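Long-range contacts in Rbsd/fucu transport protein family protein (Streptococcus pneumoniae, PDB 4A34), which binds L-fucose and, as a fucose mutarotase of the RbsD/FucU family, probably speeds the interconversion of its alpha and beta anomers: residues T16-M20 / A118-V122; A29-Y33 / G125-Y130; V48-L53 / V122-E126; L54-Y59 / M92-H96; I71-N75 / F111-S115. Residues are numbered along the deposited sequence.

Five contacts illustrate how a sugar pocket can be assembled on the framework of one mixed beta sheet and completed by a neighbouring subunit. Interactions 2 and 5 both touch the fucose; their centres lie about 13 Å apart, and they meet where Tyr33 OH is 2.7 Å from Ser115 OG, a probable hydrogen bond. Interaction 3 adjoins interaction 2, with centres about 8 Å apart, sharing Gly125 and Glu126, and Ala29 O lies 2.7 Å from Thr124 OG1. Interaction 1 uses the start of the same strand 120-124 and shares Val122 with interaction 3. Interaction 4 continues helix 50-60 away from this fucose, its centre about 19 Å from that of interaction 2.

Interaction 1 (T16-M20 / A118-V122); sequences TLMEM and AYAIV
Where a helix ends against the start of a strand, a single aromatic side chain can make most of the joint, and residues 16-20 and 118-122 are a clear case. Residues 16-19 are the last of helix 11-19; Met20 leaves the helical region at phi/psi -68/139. Across from it, Tyr119 (-66/-39) is followed by extended Ala120 (-155/149) and the strand pairing with 25-29 and 42-45. The CA atoms of Thr16 and Ala120 are 7.8 Å apart, those of Met20 and Tyr119 7.6 Å.

The polar link is one hydrogen bond. Tyr119, with chi1 t, stretches across to the helix, and its OH donates to Glu19 OE2 at 2.6 Å. Glu19, with chi1 p and chi2 t, brings its carboxylate to the hydroxyl, while its OE1 forms a salt bridge with Lys15.

Van der Waals contacts complete the joint. Met20 CG lies 3.5 Å from Tyr119 CD2, and Met20 SD sits obliquely 5.5 Å from the centroid of the Tyr119 ring, a Met-aromatic contact. Thr16 points toward the strand; its OG1 lies near the ring edge, 3.8 Å from Tyr119 CE2, and 3.9 Å from Ala120 CB.

Backbone hydrogen bonds join Ala120 to Val27 and Ile121 to Ile43. The contact thus shows a helix packed through its C-terminal turn on the sheet of an alpha/beta fold.

Interaction 2 (A29-Y33 / G125-Y130); sequences ADANY and GETSLY. With FUL (beta-L-fucopyranose), chain B.
Two loops leaving neighbouring parallel strands, 25-29 and 120-124, meet. Asp30 to Tyr33 form a type I beta turn, closed by Tyr33 N to Asp30 O at 2.8 Å, with Ala31 at phi/psi -55/-32 and Asn32 at -87/-9. Residues 125-130 are irregular, and Tyr130 adopts positive phi (52/49). Asp30 CA is 4.9 Å from Glu126 CA and Ala31 CA 5.1 Å from Gly125 CA; Ala31 N donates to Glu126 O at 2.9 Å.

Asp30 holds chi1 p, which brings OD1 to the turn's backbone, where Asn32 N makes a weak 3.1 Å bond to Asp30 OD1, and presents both oxygens to the sugar: fucose O2 donates to Asp30 OD1 at 3.2 Å and O3 to Asp30 OD2 at 2.6 Å. Such paired carboxylate bonds are familiar in sugar-binding sites. In this pocket, Tyr130 N donates to O3 at 2.9 Å, and His22 of a neighbouring subunit also binds the sugar.

Tyr130 (chi1 m) turns one ring face to fucose C5, its OH bonded to Asp80, whereas Tyr33 (chi1 t) meets O2 with its ring edge. Asn32 (chi1 m) OD1 accepts a hydrogen bond from Val140 N of that neighbouring subunit; its ND2 donates to water 1 at 2.8 Å, which donates to Glu126 O (3.1 Å) and Ser128 O (2.7 Å). Glu126, chi1 t and chi2 p, curls back so that OE2 accepts from Ser128 N at 2.8 Å.

Interaction 3 (V48-L53 / V122-E126); sequences VNIPEL and VATGE
This is a buried backbone-and-side-chain contact joining the start of helix 50-60 to the C-terminal end of strand 120-124, helix-to-sheet packing of an alpha/beta fold with the helix N-terminus set against a strand's C-terminal end. Its one hydrogen bond between the segments runs from Gly125 N to Val48 O, 2.6 Å at 162°. The CA atoms of Val48 and Gly125 are 5.1 Å apart, those of Asn49 and Glu126 4.7 Å. Extended Val48 (phi/psi -111/140) and Asn49 (-90/152), at the N-cap position although its side chain makes no capping bond, lead into the helix at Ile50.

Ile50 (chi1 m, chi2 t) lays CG1 3.2 Å from Thr124 OG1 and CD1 3.7 Å from Glu126 CB. Thr124, chi1 p, directs OG1 to Ala29 O. Leu53 (chi1 t, chi2 p) places CD2 4.0 Å from both Val122 CG2 and Thr124 CG2. Glu126 OE2 accepts from Ser128 N.

Around this junction, Val122 and Ile50 also touch Leu28 of strand 25-29, and Ile50 and Pro51 meet Tyr89 of helix 85-93.

Interaction 4 (L54-Y59 / M92-H96); sequences LDSILY and MIEGH
In this alpha/beta fold helix 50-60 packs on the last turn of helix 85-93 and the beta turn that follows it. Residues 54-59 are helical throughout. Across from them, Met92 and Ile93 end their helix, Glu94 leaves it at phi/psi -71/138, and a type II beta turn from Ile93 to His96 swings the chain back, with Gly95 at 108/-31. Asp55 CA lies 6.6 Å from Met92 CA, and Leu58 CA 6.7 Å from His96 CA.

On helix 50-60 the main protrusion is Leu58. With chi1 m and chi2 t it enters the hollow between Ile93 and His96: its CD1 is 4.0 Å from Ile93 CA and 4.2 Å from Ile93 CG1, while its CB sits over the imidazole face, 3.7 Å from the centroid of the His96 ring, a CH-pi contact. One turn earlier, Leu54 (chi1 t, chi2 p) sets CD2 4.1 Å from Met92 CG and 4.4 Å from Ile93 CG1. Met92, chi1 t, points toward helix 50-60, and its CE reaches within 3.6 Å of Asp55 OD1. Ile93 also packs on Ile71 and Phe73 of strand 71-74. His96 (chi1 m) lies against the helix, and its NE2 donates to Asp55 OD1 at 2.7 Å and 169°.

Interaction 5 (I71-N75 / F111-S115); sequences IQFMN and FYERS. With FUL (beta-L-fucopyranose), chain B.
Beside the fucose pocket, strand 71-74 packs against helix 108-116, which supplies the pocket residue Tyr112. The short segments 71-74 and 111-115 approach to 10.1 Å between axes and cross at -135°. Met74 and Phe111 have the closest CA atoms, 6.3 Å apart.

Phe111, with chi1 t, points toward the strand and fills the gap. Its ring edge meets the backbone, CE2 lying 3.8 Å from Gln72 O and CD2 3.6 Å from Phe73 O. One face receives Met74 CB, a CH-pi contact 4.1 Å from the centroid; Met74 SD, 5.3 Å from the same centroid, adds a Met-aromatic contact. Extended Met74 (chi1 t, chi2 t) carries CE 3.6 Å from Phe111 CD1 and 3.7 Å from Tyr112 CE1.

At the earlier part of the strand, Gln72 OE1 lies over the guanidinium face, 3.2 Å from Arg114 CZ, without a hydrogen bond; Arg114 instead makes a salt bridge to Glu25, and Gln72 NE2 bonds Ser69. Tyr112, chi1 m, joins its OH to fucose O1 at 2.9 Å, and His22 of a neighbouring subunit packs on it. Helix-on-sheet packing of this alpha/beta fold thus places a tyrosine hydroxyl at the anomeric oxygen, in a pocket built between subunits.

Interaction 1 (T16-M20 / A118-V122)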
# COMPACT_ATOMS: atom_id res chain seq x y z
N THR I 16 -9.35 -19.01 1.94
CA THR I 16 -8.08 -19.64 1.59
C THR I 16 -8.22 -21.14 1.33
O THR I 16 -7.58 -21.67 0.43
CB THR I 16 -6.92 -19.22 2.54
OG1 THR I 16 -6.04 -20.32 2.81
CG2 THR I 16 -7.45 -18.68 3.81
N LEU I 17 -9.10 -21.82 2.06
CA LEU I 17 -9.45 -23.20 1.73
C LEU I 17 -10.02 -23.27 0.32
O LEU I 17 -9.75 -24.22 -0.43
CB LEU I 17 -10.47 -23.76 2.72
CG LEU I 17 -10.02 -24.15 4.13
CD1 LEU I 17 -11.19 -24.75 4.89
CD2 LEU I 17 -8.86 -25.14 4.11
N MET I 18 -10.82 -22.27 -0.04
CA MET I 18 -11.45 -22.17 -1.35
C MET I 18 -10.45 -21.92 -2.48
O MET I 18 -10.50 -22.60 -3.51
CB MET I 18 -12.52 -21.08 -1.35
CG MET I 18 -13.81 -21.47 -0.65
SD MET I 18 -14.72 -22.60 -1.71
CE MET I 18 -15.76 -21.44 -2.61
N GLU I 19 -9.55 -20.96 -2.28
CA GLU I 19 -8.61 -20.59 -3.34
C GLU I 19 -7.44 -21.57 -3.47
O GLU I 19 -6.67 -21.49 -4.42
CB GLU I 19 -8.12 -19.14 -3.17
CG GLU I 19 -7.31 -18.89 -1.93
CD GLU I 19 -7.24 -17.41 -1.55
OE1 GLU I 19 -8.19 -16.65 -1.83
OE2 GLU I 19 -6.22 -17.03 -0.95
N MET I 20 -7.32 -22.49 -2.51
CA MET I 20 -6.37 -23.60 -2.63
C MET I 20 -6.80 -24.55 -3.75
O MET I 20 -7.97 -24.85 -3.91
CB MET I 20 -6.24 -24.35 -1.30
CG MET I 20 -5.19 -23.78 -0.35
SD MET I 20 -5.09 -24.66 1.22
CE MET I 20 -5.78 -23.48 2.35
N ALA I 118 4.22 -23.97 2.48
CA ALA I 118 2.79 -24.22 2.50
C ALA I 118 2.06 -22.95 2.10
O ALA I 118 2.59 -21.84 2.25
CB ALA I 118 2.34 -24.69 3.86
N TYR I 119 0.84 -23.12 1.57
CA TYR I 119 0.05 -21.98 1.13
C TYR I 119 -0.34 -21.11 2.30
O TYR I 119 -0.33 -19.89 2.19
CB TYR I 119 -1.18 -22.43 0.35
CG TYR I 119 -1.95 -21.29 -0.26
CD1 TYR I 119 -1.41 -20.53 -1.29
CD2 TYR I 119 -3.22 -20.96 0.19
CE1 TYR I 119 -2.12 -19.48 -1.87
CE2 TYR I 119 -3.94 -19.92 -0.39
CZ TYR I 119 -3.38 -19.18 -1.41
OH TYR I 119 -4.10 -18.14 -1.97
N ALA I 120 -0.68 -21.73 3.42
CA ALA I 120 -1.05 -20.98 4.61
C ALA I 120 -0.80 -21.76 5.90
O ALA I 120 -0.88 -23.00 5.94
CB ALA I 120 -2.50 -20.54 4.53
N ILE I 121 -0.50 -21.00 6.94
CA ILE I 121 -0.48 -21.54 8.28
C ILE I 121 -1.60 -20.87 9.06
O ILE I 121 -1.76 -19.64 9.02
CB ILE I 121 0.88 -21.29 8.97
CG1 ILE I 121 2.03 -21.88 8.14
CG2 ILE I 121 0.84 -21.81 10.42
CD1 ILE I 121 3.41 -21.76 8.76
N VAL I 122 -2.40 -21.69 9.74
CA VAL I 122 -3.35 -21.19 10.72
C VAL I 122 -2.84 -21.41 12.15
O VAL I 122 -2.57 -22.54 12.55
CB VAL I 122 -4.80 -21.76 10.51
CG1 VAL I 122 -4.76 -23.18 10.04
CG2 VAL I 122 -5.63 -21.62 11.77

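Interaction 2 (A29-Y33 / G125-Y130)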
# COMPACT_ATOMS: atom_id res chain seq x y z
N ALA I 29 -1.28 -25.03 12.88
CA ALA I 29 -0.22 -24.83 13.85
C ALA I 29 -0.74 -24.72 15.27
O ALA I 29 -1.79 -24.11 15.51
CB ALA I 29 0.58 -23.60 13.49
N ASP I 30 -0.02 -25.31 16.22
CA ASP I 30 -0.41 -25.22 17.62
C ASP I 30 0.11 -23.93 18.27
O ASP I 30 0.95 -23.25 17.70
CB ASP I 30 -0.02 -26.48 18.42
CG ASP I 30 1.50 -26.65 18.60
OD1 ASP I 30 2.25 -25.66 18.78
OD2 ASP I 30 1.94 -27.82 18.59
N ALA I 31 -0.39 -23.63 19.47
CA ALA I 31 -0.14 -22.35 20.13
C ALA I 31 1.33 -22.01 20.28
O ALA I 31 1.69 -20.84 20.26
CB ALA I 31 -0.83 -22.31 21.48
N ASN I 32 2.16 -23.03 20.44
CA ASN I 32 3.59 -22.84 20.66
C ASN I 32 4.39 -22.72 19.37
O ASN I 32 5.58 -22.39 19.39
CB ASN I 32 4.15 -24.00 21.50
CG ASN I 32 3.70 -23.94 22.94
OD1 ASN I 32 4.25 -23.19 23.75
ND2 ASN I 32 2.70 -24.76 23.28
N TYR I 33 3.72 -22.97 18.24
CA TYR I 33 4.39 -23.01 16.94
C TYR I 33 4.84 -21.61 16.47
O TYR I 33 4.23 -20.60 16.85
CB TYR I 33 3.47 -23.68 15.91
CG TYR I 33 4.19 -24.01 14.63
CD1 TYR I 33 5.00 -25.15 14.53
CD2 TYR I 33 4.11 -23.15 13.52
CE1 TYR I 33 5.69 -25.42 13.36
CE2 TYR I 33 4.80 -23.42 12.36
CZ TYR I 33 5.58 -24.55 12.28
OH TYR I 33 6.26 -24.81 11.11
N GLY I 125 -5.34 -22.29 19.00
CA GLY I 125 -5.19 -22.11 20.44
C GLY I 125 -4.78 -23.38 21.14
O GLY I 125 -4.77 -23.44 22.37
N GLU I 126 -4.43 -24.40 20.35
CA GLU I 126 -4.05 -25.71 20.86
C GLU I 126 -2.84 -25.69 21.81
O GLU I 126 -1.72 -25.36 21.41
CB GLU I 126 -3.78 -26.65 19.69
CG GLU I 126 -3.56 -28.08 20.09
CD GLU I 126 -4.60 -28.57 21.07
OE1 GLU I 126 -5.75 -28.82 20.64
OE2 GLU I 126 -4.28 -28.70 22.26
N THR I 127 -3.09 -26.05 23.07
CA THR I 127 -2.04 -26.03 24.10
C THR I 127 -1.24 -27.33 24.15
O THR I 127 -0.20 -27.38 24.82
CB THR I 127 -2.61 -25.74 25.50
OG1 THR I 127 -3.60 -26.73 25.82
CG2 THR I 127 -3.23 -24.35 25.56
N SER I 128 -1.72 -28.35 23.45
CA SER I 128 -1.04 -29.65 23.41
C SER I 128 0.23 -29.60 22.56
O SER I 128 0.26 -28.96 21.51
CB SER I 128 -1.98 -30.73 22.88
OG SER I 128 -1.25 -31.85 22.42
N LEU I 129 1.28 -30.29 23.01
CA LEU I 129 2.59 -30.25 22.34
C LEU I 129 2.65 -31.14 21.10
O LEU I 129 1.96 -32.16 21.02
CB LEU I 129 3.73 -30.63 23.29
CG LEU I 129 4.03 -29.81 24.55
CD1 LEU I 129 3.84 -28.32 24.32
CD2 LEU I 129 3.19 -30.31 25.73
N TYR I 130 3.49 -30.75 20.14
CA TYR I 130 3.74 -31.52 18.92
C TYR I 130 2.43 -31.87 18.23
O TYR I 130 2.19 -33.02 17.84
CB TYR I 130 4.58 -32.76 19.24
CG TYR I 130 5.98 -32.45 19.74
CD1 TYR I 130 7.02 -32.22 18.85
CD2 TYR I 130 6.26 -32.39 21.12
CE1 TYR I 130 8.30 -31.93 19.29
CE2 TYR I 130 7.54 -32.10 21.58
CZ TYR I 130 8.56 -31.87 20.65
OH TYR I 130 9.85 -31.59 21.07
C1 FUL B . 7.44 -26.47 18.53
C2 FUL B . 5.94 -26.50 18.84
O2 FUL B . 5.15 -26.32 17.69
C3 FUL B . 5.63 -27.87 19.44
O3 FUL B . 4.28 -27.96 19.82
C4 FUL B . 6.51 -28.13 20.65
O4 FUL B . 6.23 -27.15 21.61
C5 FUL B . 7.97 -28.01 20.22
C6 FUL B . 8.91 -28.36 21.37
O5 FUL B . 8.18 -26.69 19.72
O1 FUL B . 7.84 -25.25 17.95
O HOH W 1 1.13 -26.47 21.79
O HOH W 2 1.02 -25.14 26.06

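Interaction 3 (V48-L53 / V122-E126)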
# COMPACT_ATOMS: atom_id res chain seq x y z
N VAL I 48 -9.32 -21.47 18.71
CA VAL I 48 -9.74 -22.80 18.27
C VAL I 48 -8.69 -23.89 18.56
O VAL I 48 -7.48 -23.68 18.42
CB VAL I 48 -10.09 -22.80 16.77
CG1 VAL I 48 -10.92 -24.03 16.40
CG2 VAL I 48 -10.83 -21.51 16.38
N ASN I 49 -9.19 -25.06 18.97
CA ASN I 49 -8.38 -26.25 19.18
C ASN I 49 -8.36 -27.04 17.87
O ASN I 49 -9.31 -26.96 17.08
CB ASN I 49 -8.95 -27.10 20.33
CG ASN I 49 -8.72 -26.46 21.71
OD1 ASN I 49 -7.69 -25.83 21.95
ND2 ASN I 49 -9.68 -26.64 22.61
N ILE I 50 -7.29 -27.79 17.64
CA ILE I 50 -7.03 -28.39 16.33
C ILE I 50 -7.95 -29.56 15.92
O ILE I 50 -8.37 -29.60 14.77
CB ILE I 50 -5.52 -28.74 16.12
CG1 ILE I 50 -4.69 -27.45 16.17
CG2 ILE I 50 -5.31 -29.49 14.79
CD1 ILE I 50 -3.17 -27.62 16.17
N PRO I 51 -8.25 -30.51 16.85
CA PRO I 51 -9.18 -31.59 16.46
C PRO I 51 -10.52 -31.09 15.93
O PRO I 51 -11.03 -31.63 14.95
CB PRO I 51 -9.37 -32.42 17.75
CG PRO I 51 -8.63 -31.70 18.83
CD PRO I 51 -7.67 -30.74 18.18
N GLU I 52 -11.07 -30.06 16.58
CA GLU I 52 -12.28 -29.39 16.10
C GLU I 52 -12.07 -28.86 14.67
O GLU I 52 -12.88 -29.13 13.78
CB GLU I 52 -12.69 -28.24 17.02
CG GLU I 52 -13.24 -28.65 18.39
CD GLU I 52 -12.19 -28.59 19.48
OE1 GLU I 52 -11.24 -29.42 19.47
OE2 GLU I 52 -12.32 -27.72 20.37
N LEU I 53 -10.99 -28.13 14.47
CA LEU I 53 -10.68 -27.55 13.17
C LEU I 53 -10.37 -28.61 12.10
O LEU I 53 -10.71 -28.43 10.92
CB LEU I 53 -9.51 -26.56 13.29
CG LEU I 53 -9.29 -25.59 12.13
CD1 LEU I 53 -10.54 -24.79 11.88
CD2 LEU I 53 -8.13 -24.65 12.44
N VAL I 122 -2.40 -21.69 9.74
CA VAL I 122 -3.35 -21.19 10.72
C VAL I 122 -2.84 -21.41 12.15
O VAL I 122 -2.57 -22.54 12.55
CB VAL I 122 -4.80 -21.76 10.51
CG1 VAL I 122 -4.76 -23.18 10.04
CG2 VAL I 122 -5.63 -21.62 11.77
N ALA I 123 -2.67 -20.32 12.88
CA ALA I 123 -2.31 -20.38 14.29
C ALA I 123 -3.56 -20.69 15.12
O ALA I 123 -4.54 -19.95 15.09
CB ALA I 123 -1.69 -19.07 14.73
N THR I 124 -3.53 -21.79 15.86
CA THR I 124 -4.67 -22.18 16.66
C THR I 124 -4.38 -21.95 18.14
O THR I 124 -3.31 -21.45 18.50
CB THR I 124 -5.02 -23.65 16.43
OG1 THR I 124 -4.00 -24.47 17.02
CG2 THR I 124 -5.14 -23.96 14.93
N GLY I 125 -5.34 -22.29 19.00
CA GLY I 125 -5.19 -22.11 20.44
C GLY I 125 -4.78 -23.38 21.14
O GLY I 125 -4.77 -23.44 22.37
N GLU I 126 -4.43 -24.40 20.35
CA GLU I 126 -4.05 -25.71 20.86
C GLU I 126 -2.84 -25.69 21.81
O GLU I 126 -1.72 -25.36 21.41
CB GLU I 126 -3.78 -26.65 19.69
CG GLU I 126 -3.56 -28.08 20.09
CD GLU I 126 -4.60 -28.57 21.07
OE1 GLU I 126 -5.75 -28.82 20.64
OE2 GLU I 126 -4.28 -28.70 22.26

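Interaction 4 (L54-Y59 / M92-H96)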
# COMPACT_ATOMS: atom_id res chain seq x y z
N LEU I 54 -9.74 -29.72 12.51
CA LEU I 54 -9.35 -30.80 11.60
C LEU I 54 -10.58 -31.51 11.01
O LEU I 54 -10.59 -31.87 9.83
CB LEU I 54 -8.44 -31.81 12.32
CG LEU I 54 -8.00 -33.08 11.58
CD1 LEU I 54 -7.19 -32.74 10.31
CD2 LEU I 54 -7.20 -33.98 12.50
N ASP I 55 -11.59 -31.71 11.84
CA ASP I 55 -12.84 -32.32 11.43
C ASP I 55 -13.55 -31.47 10.36
O ASP I 55 -14.02 -32.00 9.34
CB ASP I 55 -13.74 -32.49 12.66
CG ASP I 55 -14.90 -33.43 12.42
OD1 ASP I 55 -14.68 -34.54 11.88
OD2 ASP I 55 -16.04 -33.05 12.77
N SER I 56 -13.59 -30.16 10.59
CA SER I 56 -14.27 -29.23 9.68
C SER I 56 -13.55 -29.13 8.34
O SER I 56 -14.19 -29.09 7.29
CB SER I 56 -14.37 -27.84 10.32
OG SER I 56 -15.10 -27.88 11.53
N ILE I 57 -12.23 -29.10 8.40
CA ILE I 57 -11.40 -29.00 7.20
C ILE I 57 -11.49 -30.29 6.38
O ILE I 57 -11.65 -30.24 5.16
CB ILE I 57 -9.93 -28.60 7.54
CG1 ILE I 57 -9.91 -27.17 8.07
CG2 ILE I 57 -9.03 -28.73 6.32
CD1 ILE I 57 -8.55 -26.63 8.43
N LEU I 58 -11.42 -31.44 7.06
CA LEU I 58 -11.54 -32.75 6.38
C LEU I 58 -12.92 -32.93 5.72
O LEU I 58 -13.03 -33.55 4.65
CB LEU I 58 -11.24 -33.91 7.33
CG LEU I 58 -9.79 -34.07 7.80
CD1 LEU I 58 -9.69 -35.18 8.81
CD2 LEU I 58 -8.83 -34.33 6.64
N TYR I 59 -13.94 -32.36 6.35
CA TYR I 59 -15.30 -32.33 5.80
C TYR I 59 -15.39 -31.63 4.44
O TYR I 59 -16.10 -32.09 3.55
CB TYR I 59 -16.24 -31.65 6.80
CG TYR I 59 -17.69 -31.62 6.40
CD1 TYR I 59 -18.42 -32.80 6.25
CD2 TYR I 59 -18.35 -30.40 6.19
CE1 TYR I 59 -19.77 -32.78 5.89
CE2 TYR I 59 -19.71 -30.37 5.83
CZ TYR I 59 -20.40 -31.56 5.68
OH TYR I 59 -21.73 -31.55 5.32
N MET I 92 -9.83 -39.23 13.96
CA MET I 92 -10.49 -38.24 13.13
C MET I 92 -10.25 -38.55 11.66
O MET I 92 -11.19 -38.65 10.88
CB MET I 92 -9.94 -36.85 13.49
CG MET I 92 -10.85 -35.67 13.22
SD MET I 92 -11.55 -34.97 14.72
CE MET I 92 -13.08 -35.89 14.86
N ILE I 93 -8.98 -38.72 11.30
CA ILE I 93 -8.56 -38.90 9.90
C ILE I 93 -9.19 -40.12 9.25
O ILE I 93 -9.76 -40.02 8.17
CB ILE I 93 -7.02 -38.94 9.77
CG1 ILE I 93 -6.44 -37.54 9.98
CG2 ILE I 93 -6.60 -39.50 8.41
CD1 ILE I 93 -4.95 -37.50 10.29
N GLU I 94 -9.07 -41.28 9.91
CA GLU I 94 -9.84 -42.45 9.53
C GLU I 94 -11.27 -42.11 9.95
O GLU I 94 -11.48 -41.51 11.00
CB GLU I 94 -9.31 -43.70 10.27
CG GLU I 94 -9.80 -45.05 9.74
CD GLU I 94 -9.02 -46.25 10.31
OE1 GLU I 94 -7.96 -46.59 9.74
OE2 GLU I 94 -9.45 -46.82 11.34
N GLY I 95 -12.26 -42.44 9.12
CA GLY I 95 -13.63 -42.00 9.39
C GLY I 95 -14.10 -40.90 8.44
O GLY I 95 -15.29 -40.80 8.14
N HIS I 96 -13.16 -40.06 8.00
CA HIS I 96 -13.37 -39.21 6.82
C HIS I 96 -12.91 -39.95 5.56
O HIS I 96 -12.99 -39.43 4.44
CB HIS I 96 -12.64 -37.87 6.97
CG HIS I 96 -13.37 -36.87 7.82
ND1 HIS I 96 -14.41 -36.10 7.34
CD2 HIS I 96 -13.20 -36.51 9.11
CE1 HIS I 96 -14.86 -35.32 8.30
NE2 HIS I 96 -14.14 -35.54 9.39

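Interaction 5 (I71-N75 / F111-S115)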
# COMPACT_ATOMS: atom_id res chain seq x y z
N ILE I 71 -0.52 -36.18 4.78
CA ILE I 71 -0.57 -35.67 6.17
C ILE I 71 0.79 -35.85 6.86
O ILE I 71 1.41 -36.91 6.75
CB ILE I 71 -1.70 -36.36 6.97
CG1 ILE I 71 -3.08 -36.02 6.39
CG2 ILE I 71 -1.66 -35.98 8.44
CD1 ILE I 71 -4.12 -37.06 6.65
N GLN I 72 1.25 -34.82 7.56
CA GLN I 72 2.50 -34.90 8.30
C GLN I 72 2.33 -34.40 9.72
O GLN I 72 1.67 -33.39 9.96
CB GLN I 72 3.61 -34.08 7.63
CG GLN I 72 4.13 -34.63 6.32
CD GLN I 72 3.30 -34.17 5.15
OE1 GLN I 72 3.16 -32.97 4.89
NE2 GLN I 72 2.72 -35.13 4.44
N PHE I 73 2.91 -35.12 10.67
CA PHE I 73 2.99 -34.63 12.04
C PHE I 73 4.42 -34.23 12.33
O PHE I 73 5.31 -34.46 11.51
CB PHE I 73 2.48 -35.67 13.06
CG PHE I 73 1.05 -36.10 12.86
CD1 PHE I 73 0.14 -35.30 12.17
CD2 PHE I 73 0.60 -37.29 13.40
CE1 PHE I 73 -1.19 -35.71 12.00
CE2 PHE I 73 -0.72 -37.70 13.24
CZ PHE I 73 -1.61 -36.91 12.53
N MET I 74 4.65 -33.59 13.47
CA MET I 74 6.00 -33.21 13.87
C MET I 74 6.48 -34.19 14.92
O MET I 74 5.91 -34.26 16.01
CB MET I 74 6.02 -31.78 14.43
CG MET I 74 7.37 -31.36 15.01
SD MET I 74 7.35 -29.75 15.82
CE MET I 74 7.33 -28.65 14.40
N ASN I 75 7.53 -34.94 14.59
CA ASN I 75 8.06 -35.95 15.51
C ASN I 75 8.67 -35.35 16.78
O ASN I 75 9.15 -34.21 16.77
CB ASN I 75 9.07 -36.86 14.81
CG ASN I 75 8.99 -38.30 15.30
OD1 ASN I 75 8.60 -38.57 16.44
ND2 ASN I 75 9.36 -39.24 14.44
N PHE I 111 9.96 -29.97 9.34
CA PHE I 111 8.59 -29.51 9.47
C PHE I 111 8.51 -28.01 9.26
O PHE I 111 7.60 -27.54 8.57
CB PHE I 111 8.04 -29.88 10.86
CG PHE I 111 6.54 -29.83 10.93
CD1 PHE I 111 5.88 -28.62 11.12
CD2 PHE I 111 5.79 -30.99 10.78
CE1 PHE I 111 4.49 -28.56 11.18
CE2 PHE I 111 4.40 -30.95 10.83
CZ PHE I 111 3.75 -29.73 11.03
N TYR I 112 9.45 -27.28 9.85
CA TYR I 112 9.52 -25.82 9.72
C TYR I 112 9.64 -25.42 8.26
O TYR I 112 8.85 -24.62 7.76
CB TYR I 112 10.70 -25.25 10.52
CG TYR I 112 10.56 -25.26 12.04
CD1 TYR I 112 9.31 -25.46 12.66
CD2 TYR I 112 11.66 -25.03 12.86
CE1 TYR I 112 9.19 -25.46 14.06
CE2 TYR I 112 11.55 -25.02 14.26
CZ TYR I 112 10.31 -25.24 14.85
OH TYR I 112 10.20 -25.23 16.23
N GLU I 113 10.62 -26.01 7.57
CA GLU I 113 10.87 -25.71 6.17
C GLU I 113 9.69 -26.03 5.24
O GLU I 113 9.36 -25.22 4.36
CB GLU I 113 12.17 -26.38 5.69
CG GLU I 113 13.45 -25.92 6.42
CD GLU I 113 13.73 -24.42 6.29
OE1 GLU I 113 13.49 -23.85 5.20
OE2 GLU I 113 14.19 -23.80 7.28
N ARG I 114 9.03 -27.17 5.42
CA ARG I 114 7.84 -27.46 4.62
C ARG I 114 6.70 -26.46 4.90
O ARG I 114 5.97 -26.07 3.99
CB ARG I 114 7.37 -28.91 4.75
CG ARG I 114 6.73 -29.42 3.46
CD ARG I 114 5.64 -30.42 3.71
NE ARG I 114 6.06 -31.80 3.53
CZ ARG I 114 5.47 -32.68 2.73
NH1 ARG I 114 4.42 -32.33 2.01
NH2 ARG I 114 5.93 -33.92 2.63
N SER I 115 6.57 -26.04 6.16
CA SER I 115 5.57 -25.04 6.54
C SER I 115 5.79 -23.67 5.87
O SER I 115 4.84 -22.92 5.69
CB SER I 115 5.48 -24.90 8.06
OG SER I 115 6.43 -23.97 8.54
C1 FUL B . 7.44 -26.47 18.53
C2 FUL B . 5.94 -26.50 18.84
O2 FUL B . 5.15 -26.32 17.69
C3 FUL B . 5.63 -27.87 19.44
O3 FUL B . 4.28 -27.96 19.82
C4 FUL B . 6.51 -28.13 20.65
O4 FUL B . 6.23 -27.15 21.61
C5 FUL B . 7.97 -28.01 20.22
C6 FUL B . 8.91 -28.36 21.37
O5 FUL B . 8.18 -26.69 19.72
O1 FUL B . 7.84 -25.25 17.95